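Local coordinates for protein 3-chlorocatechol 1,2-dioxygenase (Rhodococcus opacus, PDB 2BOY) that probably uses ferric iron to cleave catechols, 3-chlorocatechol among them, between their two hydroxylated carbons (intradiol cleavage) with dioxygen, at residues S66-Q75 / E202-F210. Sequence-based numbering, arbitrary orientation.
Sequences SNRGSQSSIQ and ESLTTQLYF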
ATOM      1  N   SER A  66      10.176  -9.949  23.151  1.00 24.55           N
ATOM      2  CA  SER A  66      11.225 -10.953  23.309  1.00 25.88           C
ATOM      3  C   SER A  66      12.612 -10.397  23.652  1.00 24.20           C
ATOM      4  O   SER A  66      13.583 -11.133  23.564  1.00 24.12           O
ATOM      5  CB  SER A  66      11.377 -11.771  22.012  1.00 26.54           C
ATOM      6  OG  SER A  66      10.228 -12.565  21.785  1.00 29.21           O
ATOM      7  N   ASN A  67      12.714  -9.103  23.958  1.00 23.84           N
ATOM      8  CA  ASN A  67      14.018  -8.466  24.255  1.00 22.83           C
ATOM      9  C   ASN A  67      14.711  -9.164  25.425  1.00 23.53           C
ATOM     10  O   ASN A  67      14.047  -9.461  26.422  1.00 23.68           O
ATOM     11  CB  ASN A  67      13.811  -6.996  24.666  1.00 22.70           C
ATOM     12  CG  ASN A  67      13.627  -6.071  23.454  1.00 21.49           C
ATOM     13  OD1 ASN A  67      13.699  -6.522  22.297  1.00 20.86           O
ATOM     14  ND2 ASN A  67      13.340  -4.801  23.715  1.00 18.24           N
ATOM     15  N   ARG A  68      16.023  -9.379  25.314  1.00 23.77           N
ATOM     16  CA  ARG A  68      16.807  -9.877  26.463  1.00 24.72           C
ATOM     17  C   ARG A  68      17.656  -8.777  27.061  1.00 24.36           C
ATOM     18  O   ARG A  68      18.394  -9.000  28.041  1.00 25.18           O
ATOM     19  CB  ARG A  68      17.709 -11.006  26.019  1.00 25.20           C
ATOM     20  CG  ARG A  68      16.934 -12.194  25.451  1.00 30.11           C
ATOM     21  CD  ARG A  68      17.803 -13.367  25.148  1.00 36.87           C
ATOM     22  NE  ARG A  68      17.035 -14.411  24.472  1.00 40.35           N
ATOM     23  CZ  ARG A  68      17.541 -15.569  24.061  1.00 43.13           C
ATOM     24  NH1 ARG A  68      18.821 -15.857  24.257  1.00 44.19           N
ATOM     25  NH2 ARG A  68      16.760 -16.444  23.442  1.00 44.59           N
ATOM     26  N   GLY A  69      17.563  -7.583  26.485  1.00 22.15           N
ATOM     27  CA  GLY A  69      18.341  -6.478  26.996  1.00 21.88           C
ATOM     28  C   GLY A  69      17.517  -5.235  27.227  1.00 20.25           C
ATOM     29  O   GLY A  69      16.323  -5.317  27.505  1.00 19.96           O
ATOM     30  N   SER A  70      18.156  -4.077  27.097  1.00 19.25           N
ATOM     31  CA  SER A  70      17.461  -2.819  27.403  1.00 18.62           C
ATOM     32  C   SER A  70      16.496  -2.394  26.274  1.00 18.39           C
ATOM     33  O   SER A  70      16.409  -3.070  25.232  1.00 18.00           O
ATOM     34  CB  SER A  70      18.483  -1.727  27.758  1.00 19.45           C
ATOM     35  OG  SER A  70      19.359  -1.437  26.672  1.00 18.62           O
ATOM     36  N   GLN A  71      15.768  -1.291  26.490  1.00 17.14           N
ATOM     37  CA  GLN A  71      14.662  -0.936  25.630  1.00 17.99           C
ATOM     38  C   GLN A  71      15.089  -0.686  24.182  1.00 17.59           C
ATOM     39  O   GLN A  71      16.122  -0.080  23.937  1.00 18.34           O
ATOM     40  CB  GLN A  71      13.919   0.282  26.180  1.00 15.89           C
ATOM     41  CG  GLN A  71      12.608   0.625  25.393  1.00 18.04           C
ATOM     42  CD  GLN A  71      11.569  -0.519  25.349  1.00 19.63           C
ATOM     43  OE1 GLN A  71      11.684  -1.455  24.559  1.00 18.67           O
ATOM     44  NE2 GLN A  71      10.526  -0.407  26.194  1.00 21.64           N
ATOM     45  N   SER A  72      14.274  -1.144  23.236  1.00 16.99           N
ATOM     46  CA  SER A  72      14.621  -1.096  21.807  1.00 18.24           C
ATOM     47  C   SER A  72      13.674  -0.126  21.126  1.00 17.30           C
ATOM     48  O   SER A  72      12.672   0.262  21.728  1.00 17.00           O
ATOM     49  CB  SER A  72      14.433  -2.482  21.167  1.00 16.33           C
ATOM     50  OG  SER A  72      13.138  -2.953  21.495  1.00 17.94           O
ATOM     51  N   SER A  73      13.951   0.206  19.854  1.00 18.10           N
ATOM     52  CA  SER A  73      13.014   1.021  19.073  1.00 18.32           C
ATOM     53  C   SER A  73      13.120   0.751  17.579  1.00 18.01           C
ATOM     54  O   SER A  73      13.939  -0.082  17.156  1.00 18.02           O
ATOM     55  CB  SER A  73      13.189   2.510  19.374  1.00 20.22           C
ATOM     56  OG  SER A  73      12.064   3.225  18.845  1.00 26.23           O
ATOM     57  N   ILE A  74      12.305   1.435  16.767  1.00 16.88           N
ATOM     58  CA  ILE A  74      12.375   1.215  15.317  1.00 16.30           C
ATOM     59  C   ILE A  74      13.739   1.600  14.788  1.00 17.60           C
ATOM     60  O   ILE A  74      14.420   2.461  15.364  1.00 17.60           O
ATOM     61  CB  ILE A  74      11.266   1.950  14.525  1.00 16.43           C
ATOM     62  CG1 ILE A  74      11.475   3.484  14.584  1.00 17.17           C
ATOM     63  CG2 ILE A  74       9.834   1.586  15.055  1.00 15.23           C
ATOM     64  CD1 ILE A  74      10.516   4.248  13.668  1.00 20.64           C
ATOM     65  N   GLN A  75      14.130   0.993  13.673  1.00 16.66           N
ATOM     66  CA  GLN A  75      15.331   1.437  12.967  1.00 18.26           C
ATOM     67  C   GLN A  75      15.053   2.705  12.122  1.00 18.32           C
ATOM     68  O   GLN A  75      15.908   3.594  11.998  1.00 18.46           O
ATOM     69  CB  GLN A  75      15.803   0.331  12.014  1.00 18.62           C
ATOM     70  CG  GLN A  75      17.136   0.695  11.319  1.00 16.40           C
ATOM     71  CD  GLN A  75      17.698  -0.409  10.482  1.00 21.55           C
ATOM     72  OE1 GLN A  75      17.941  -0.217   9.278  1.00 24.38           O
ATOM     73  NE2 GLN A  75      17.895  -1.575  11.078  1.00 19.56           N
ATOM     74  N   GLU A 202      22.541 -10.826  21.636  1.00 22.86           N
ATOM     75  CA  GLU A 202      21.510 -10.369  20.732  1.00 22.53           C
ATOM     76  C   GLU A 202      21.717  -8.858  20.519  1.00 21.87           C
ATOM     77  O   GLU A 202      21.959  -8.127  21.497  1.00 21.42           O
ATOM     78  CB  GLU A 202      20.150 -10.618  21.344  1.00 23.50           C
ATOM     79  CG  GLU A 202      19.851 -12.107  21.440  1.00 27.30           C
ATOM     80  CD  GLU A 202      18.386 -12.416  21.621  1.00 31.63           C
ATOM     81  OE1 GLU A 202      17.644 -11.585  22.210  1.00 31.02           O
ATOM     82  OE2 GLU A 202      17.997 -13.523  21.179  1.00 34.39           O
ATOM     83  N   SER A 203      21.620  -8.433  19.268  1.00 20.94           N
ATOM     84  CA  SER A 203      21.903  -7.037  18.904  1.00 22.05           C
ATOM     85  C   SER A 203      20.779  -6.176  19.406  1.00 21.02           C
ATOM     86  O   SER A 203      19.683  -6.679  19.570  1.00 19.94           O
ATOM     87  CB  SER A 203      21.959  -6.952  17.395  1.00 22.33           C
ATOM     88  OG  SER A 203      23.152  -7.587  16.994  1.00 31.04           O
ATOM     89  N   LEU A 204      21.031  -4.877  19.612  1.00 19.17           N
ATOM     90  CA  LEU A 204      19.984  -4.014  20.062  1.00 18.31           C
ATOM     91  C   LEU A 204      19.908  -2.865  19.058  1.00 17.58           C
ATOM     92  O   LEU A 204      20.912  -2.241  18.782  1.00 18.03           O
ATOM     93  CB  LEU A 204      20.315  -3.461  21.462  1.00 17.92           C
ATOM     94  CG  LEU A 204      19.498  -2.268  21.977  1.00 18.27           C
ATOM     95  CD1 LEU A 204      18.013  -2.603  22.020  1.00 17.49           C
ATOM     96  CD2 LEU A 204      20.017  -1.803  23.356  1.00 18.18           C
ATOM     97  N   THR A 205      18.736  -2.634  18.501  1.00 17.38           N
ATOM     98  CA  THR A 205      18.434  -1.393  17.766  1.00 16.92           C
ATOM     99  C   THR A 205      17.567  -0.489  18.583  1.00 16.30           C
ATOM    100  O   THR A 205      16.490  -0.883  19.034  1.00 17.67           O
ATOM    101  CB  THR A 205      17.736  -1.754  16.461  1.00 17.43           C
ATOM    102  OG1 THR A 205      18.669  -2.475  15.637  1.00 16.11           O
ATOM    103  CG2 THR A 205      17.397  -0.432  15.618  1.00 17.67           C
ATOM    104  N   THR A 206      17.969   0.782  18.721  1.00 16.55           N
ATOM    105  CA  THR A 206      17.183   1.649  19.568  1.00 15.57           C
ATOM    106  C   THR A 206      17.409   3.125  19.189  1.00 15.23           C
ATOM    107  O   THR A 206      18.169   3.426  18.266  1.00 14.87           O
ATOM    108  CB  THR A 206      17.502   1.337  21.078  1.00 16.56           C
ATOM    109  OG1 THR A 206      16.538   1.960  21.941  1.00 18.34           O
ATOM    110  CG2 THR A 206      18.887   1.856  21.541  1.00 19.33           C
ATOM    111  N   GLN A 207      16.723   4.006  19.896  1.00 15.57           N
ATOM    112  CA  GLN A 207      16.817   5.459  19.652  1.00 16.43           C
ATOM    113  C   GLN A 207      16.791   6.114  21.001  1.00 17.00           C
ATOM    114  O   GLN A 207      16.099   5.633  21.899  1.00 17.72           O
ATOM    115  CB  GLN A 207      15.570   5.941  18.932  1.00 16.13           C
ATOM    116  CG  GLN A 207      15.484   5.450  17.497  1.00 20.48           C
ATOM    117  CD  GLN A 207      14.470   6.194  16.676  1.00 19.91           C
ATOM    118  OE1 GLN A 207      14.258   7.401  16.861  1.00 20.25           O
ATOM    119  NE2 GLN A 207      13.857   5.487  15.745  1.00 20.57           N
ATOM    120  N   LEU A 208      17.464   7.254  21.143  1.00 16.90           N
ATOM    121  CA  LEU A 208      17.354   7.981  22.419  1.00 16.26           C
ATOM    122  C   LEU A 208      16.882   9.397  22.106  1.00 16.81           C
ATOM    123  O   LEU A 208      17.342   9.972  21.149  1.00 16.34           O
ATOM    124  CB  LEU A 208      18.716   8.008  23.140  1.00 15.65           C
ATOM    125  CG  LEU A 208      19.210   6.592  23.517  1.00 17.41           C
ATOM    126  CD1 LEU A 208      20.651   6.594  24.016  1.00 15.85           C
ATOM    127  CD2 LEU A 208      18.269   5.940  24.551  1.00 19.29           C
ATOM    128  N   TYR A 209      15.956   9.902  22.901  1.00 17.07           N
ATOM    129  CA  TYR A 209      15.280  11.184  22.699  1.00 17.37           C
ATOM    130  C   TYR A 209      15.666  12.114  23.845  1.00 18.69           C
ATOM    131  O   TYR A 209      16.328  11.692  24.776  1.00 20.42           O
ATOM    132  CB  TYR A 209      13.783  10.956  22.742  1.00 16.15           C
ATOM    133  CG  TYR A 209      13.301   9.923  21.744  1.00 16.64           C
ATOM    134  CD1 TYR A 209      13.133   8.595  22.118  1.00 16.94           C
ATOM    135  CD2 TYR A 209      13.008  10.295  20.423  1.00 17.12           C
ATOM    136  CE1 TYR A 209      12.712   7.646  21.197  1.00 18.36           C
ATOM    137  CE2 TYR A 209      12.586   9.348  19.490  1.00 17.79           C
ATOM    138  CZ  TYR A 209      12.439   8.034  19.892  1.00 17.51           C
ATOM    139  OH  TYR A 209      11.999   7.092  18.989  1.00 18.05           O
ATOM    140  N   PHE A 210      15.284  13.383  23.773  1.00 21.12           N
ATOM    141  CA  PHE A 210      15.704  14.397  24.775  1.00 22.77           C
ATOM    142  C   PHE A 210      14.455  14.841  25.533  1.00 25.02           C
ATOM    143  O   PHE A 210      13.493  15.286  24.904  1.00 25.14           O
ATOM    144  CB  PHE A 210      16.395  15.534  24.053  1.00 22.30           C
ATOM    145  CG  PHE A 210      17.611  15.094  23.309  1.00 23.72           C
ATOM    146  CD1 PHE A 210      17.547  14.760  21.963  1.00 24.90           C
ATOM    147  CD2 PHE A 210      18.817  14.915  23.984  1.00 24.41           C
ATOM    148  CE1 PHE A 210      18.656  14.303  21.310  1.00 22.19           C
ATOM    149  CE2 PHE A 210      19.936  14.458  23.320  1.00 25.02           C
ATOM    150  CZ  PHE A 210      19.854  14.152  21.981  1.00 24.33           C
TER
HETATM  151  O   HOH W   1      15.126 -11.201  21.430  1.00 43.97           O
HETATM  152  O   HOH W   2      17.495  -9.253  23.086  1.00 25.07           O
HETATM  153  O   HOH W   3      17.221   3.203  15.424  1.00 13.47           O
HETATM  154  O   HOH W   4      17.922  -3.041  13.176  1.00 30.82           O
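Ile74 O accepts two hydrogen bonds, one from Gln207 NE2 at 3.1 Å and one from a water that also donates to Thr206 O. The Gln207 bond is nearly straight at the hydrogen (177°). Ile74 O lies in the plane of the Gln207 amide, while NE2 sits above the plane of the Ile74 carbonyl. NE2 also packs on Ile74 CG1. Gln207 OE1 accepts a hydrogen bond from Arg188 NH1. Both amide ends are thus held beside the iron ligands His191 and His193, and Gln207 and Ile74 touch the bound benzhydroxamic acid. With an alanine at Gln207 the amide is gone, and Ile74 O and Arg188 are likely to be left short of a partner. Strand 204-210 belongs to the beta core of the intradiol dioxygenase fold, and the loop after helix 56-64 crosses it here. Ser73 N hydrogen-bonds to Thr205 O at 2.9 Å. Thr206 OG1 stands anti to its own N (chi1 -167°), which brings it to Gln71 O at 2.9 Å. At the outer end the Glu202 carboxylate stacks on the Arg68 guanidinium. Glu202 OE2 lies over its centre, 3.5 Å from Arg68 NE, and no N-H points at it. Arg68 NH1 is also held by Lys253 O and the Val254 carboxylate. One water bridges Glu202 OE1 to Ser66 O, a second to Arg68 N.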